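Local coordinates for protein putative dimetal phosphatase (Danio rerio, PDB 2NXF) that probably hydrolyses ADP-ribose and CDP-alcohols such as CDP-choline, as a metallophosphoesterase with a dinuclear metal centre, at residues 152-157 / 166-171. Sequence-based numbering, arbitrary orientation.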
loop_
_atom_site.group_PDB
_atom_site.type_symbol
_atom_site.label_atom_id
_atom_site.label_comp_id
_atom_site.label_asym_id
_atom_site.label_seq_id
_atom_site.Cartn_x
_atom_site.Cartn_y
_atom_site.Cartn_z
ATOM N N LEU A 152 -3.538 6.658 -11.977
ATOM C CA LEU A 152 -3.405 6.267 -13.375
ATOM C C LEU A 152 -3.399 4.748 -13.404
ATOM O O LEU A 152 -2.488 4.131 -12.879
ATOM C CB LEU A 152 -2.108 6.832 -13.969
ATOM C CG LEU A 152 -1.971 8.357 -13.954
ATOM C CD1 LEU A 152 -0.669 8.716 -14.650
ATOM C CD2 LEU A 152 -3.154 9.041 -14.633
ATOM N N SER A 153 -4.436 4.150 -13.977
ATOM C CA SER A 153 -4.503 2.697 -14.118
ATOM C C SER A 153 -5.598 2.367 -15.105
ATOM O O SER A 153 -6.443 3.217 -15.421
ATOM C CB SER A 153 -4.817 2.030 -12.772
ATOM O OG SER A 153 -6.141 2.334 -12.324
ATOM N N VAL A 154 -5.574 1.142 -15.617
ATOM C CA VAL A 154 -6.703 0.693 -16.416
ATOM C C VAL A 154 -7.710 -0.076 -15.559
ATOM O O VAL A 154 -8.871 -0.197 -15.930
ATOM C CB VAL A 154 -6.275 -0.120 -17.659
ATOM C CG1 VAL A 154 -5.520 0.767 -18.638
ATOM C CG2 VAL A 154 -5.443 -1.335 -17.258
ATOM N N ILE A 155 -7.257 -0.576 -14.405
ATOM C CA ILE A 155 -8.121 -1.404 -13.561
ATOM C C ILE A 155 -8.939 -0.575 -12.558
ATOM O O ILE A 155 -9.977 -1.054 -12.052
ATOM C CB ILE A 155 -7.337 -2.510 -12.816
ATOM C CG1 ILE A 155 -6.305 -1.896 -11.843
ATOM C CG2 ILE A 155 -6.724 -3.507 -13.797
ATOM C CD1 ILE A 155 -5.737 -2.911 -10.889
ATOM N N GLY A 156 -8.486 0.650 -12.301
ATOM C CA GLY A 156 -9.128 1.542 -11.327
ATOM C C GLY A 156 -9.754 2.808 -11.897
ATOM O O GLY A 156 -10.041 3.762 -11.159
ATOM N N ARG A 157 -9.947 2.830 -13.211
ATOM C CA ARG A 157 -10.616 3.952 -13.882
ATOM C C ARG A 157 -11.636 3.402 -14.890
ATOM O O ARG A 157 -11.481 2.284 -15.373
ATOM C CB ARG A 157 -9.574 4.831 -14.582
ATOM C CG ARG A 157 -8.618 5.591 -13.642
ATOM C CD ARG A 157 -9.376 6.617 -12.779
ATOM N NE ARG A 157 -8.487 7.319 -11.850
ATOM C CZ ARG A 157 -8.908 8.136 -10.889
ATOM N NH1 ARG A 157 -10.220 8.322 -10.685
ATOM N NH2 ARG A 157 -8.014 8.751 -10.117
ATOM N N HIS A 166 -5.777 7.814 -20.958
ATOM C CA HIS A 166 -4.387 8.200 -20.727
ATOM C C HIS A 166 -3.559 7.017 -20.227
ATOM O O HIS A 166 -2.479 6.732 -20.745
ATOM C CB HIS A 166 -4.320 9.342 -19.711
ATOM C CG HIS A 166 -2.936 9.861 -19.480
ATOM N ND1 HIS A 166 -2.119 10.282 -20.507
ATOM C CD2 HIS A 166 -2.228 10.040 -18.338
ATOM C CE1 HIS A 166 -0.968 10.695 -20.010
ATOM N NE2 HIS A 166 -1.009 10.564 -18.696
ATOM N N SER A 167 -4.083 6.335 -19.207
ATOM C CA SER A 167 -3.430 5.175 -18.585
ATOM C C SER A 167 -3.253 4.007 -19.560
ATOM O O SER A 167 -2.211 3.349 -19.573
ATOM C CB SER A 167 -4.253 4.732 -17.384
ATOM O OG SER A 167 -4.345 5.808 -16.445
ATOM N N TRP A 168 -4.271 3.755 -20.382
ATOM C CA TRP A 168 -4.193 2.691 -21.380
ATOM C C TRP A 168 -3.112 3.000 -22.426
ATOM O O TRP A 168 -2.382 2.110 -22.869
ATOM C CB TRP A 168 -5.561 2.486 -22.041
ATOM C CG TRP A 168 -5.577 1.384 -23.066
ATOM C CD1 TRP A 168 -5.871 0.057 -22.859
ATOM C CD2 TRP A 168 -5.247 1.513 -24.449
ATOM N NE1 TRP A 168 -5.758 -0.637 -24.046
ATOM C CE2 TRP A 168 -5.373 0.229 -25.034
ATOM C CE3 TRP A 168 -4.858 2.593 -25.256
ATOM C CZ2 TRP A 168 -5.121 -0.006 -26.393
ATOM C CZ3 TRP A 168 -4.612 2.361 -26.622
ATOM C CH2 TRP A 168 -4.741 1.066 -27.167
ATOM N N ARG A 169 -3.020 4.268 -22.819
ATOM C CA ARG A 169 -1.977 4.697 -23.762
ATOM C C ARG A 169 -0.562 4.503 -23.182
ATOM O O ARG A 169 0.336 4.031 -23.889
ATOM C CB ARG A 169 -2.218 6.146 -24.165
ATOM C CG ARG A 169 -3.408 6.265 -25.088
ATOM C CD ARG A 169 -3.786 7.698 -25.410
ATOM N NE ARG A 169 -4.904 7.706 -26.347
ATOM C CZ ARG A 169 -5.588 8.787 -26.715
ATOM N NH1 ARG A 169 -5.269 9.980 -26.232
ATOM N NH2 ARG A 169 -6.598 8.674 -27.579
ATOM N N ILE A 170 -0.374 4.882 -21.917
ATOM C CA ILE A 170 0.914 4.700 -21.227
ATOM C C ILE A 170 1.255 3.206 -21.151
ATOM O O ILE A 170 2.341 2.790 -21.552
ATOM C CB ILE A 170 0.900 5.282 -19.786
ATOM C CG1 ILE A 170 0.718 6.810 -19.789
ATOM C CG2 ILE A 170 2.163 4.827 -18.981
ATOM C CD1 ILE A 170 0.369 7.368 -18.365
ATOM N N LEU A 171 0.310 2.409 -20.665
ATOM C CA LEU A 171 0.531 0.970 -20.508
ATOM C C LEU A 171 0.860 0.285 -21.840
ATOM O O LEU A 171 1.818 -0.497 -21.923
ATOM C CB LEU A 171 -0.692 0.299 -19.888
ATOM C CG LEU A 171 -0.685 -1.234 -19.728
ATOM C CD1 LEU A 171 0.560 -1.690 -18.953
ATOM C CD2 LEU A 171 -1.982 -1.660 -19.017
#
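L152 and V154 pack on helix 162-174 on either side of S167, a mainly apolar contact between that helix and the loop leading to it from strand 142-146. The backbones are closest at S153 and S167. S167 is the small residue at this point: its CB is 3.3 Å from S153 O, and its OG, set beside its own backbone N (chi1 -60°), lies 3.2 Å from L152 CA while hydrogen-bonding to K163 O one turn back. The leucine splits its methyls: CD2 meets the H166 ring at its edge, in plane, 3.9 Å from that ring's CD2, and CD1 reaches I170 CD1, the two side chains crossing at about a right angle. V154 divides its methyls between W168 and L171, three residues apart on the helix: CG1 is 3.6 Å from W168 CA and CG2 3.9 Å from L171 CD2. Behind this interface S153 OG, also hydrogen-bonded to Y150 O, takes a bent bond (134°) from G156 N, 2.9 Å away, an ST motif within the loop. A zinc ion, distinct from that of N96 and H228, lies about 2 Å from the H166 side chain; L152 CD2 at the edge, with I170 CD1 of the same helix over one face, probably limits how far this ring can turn.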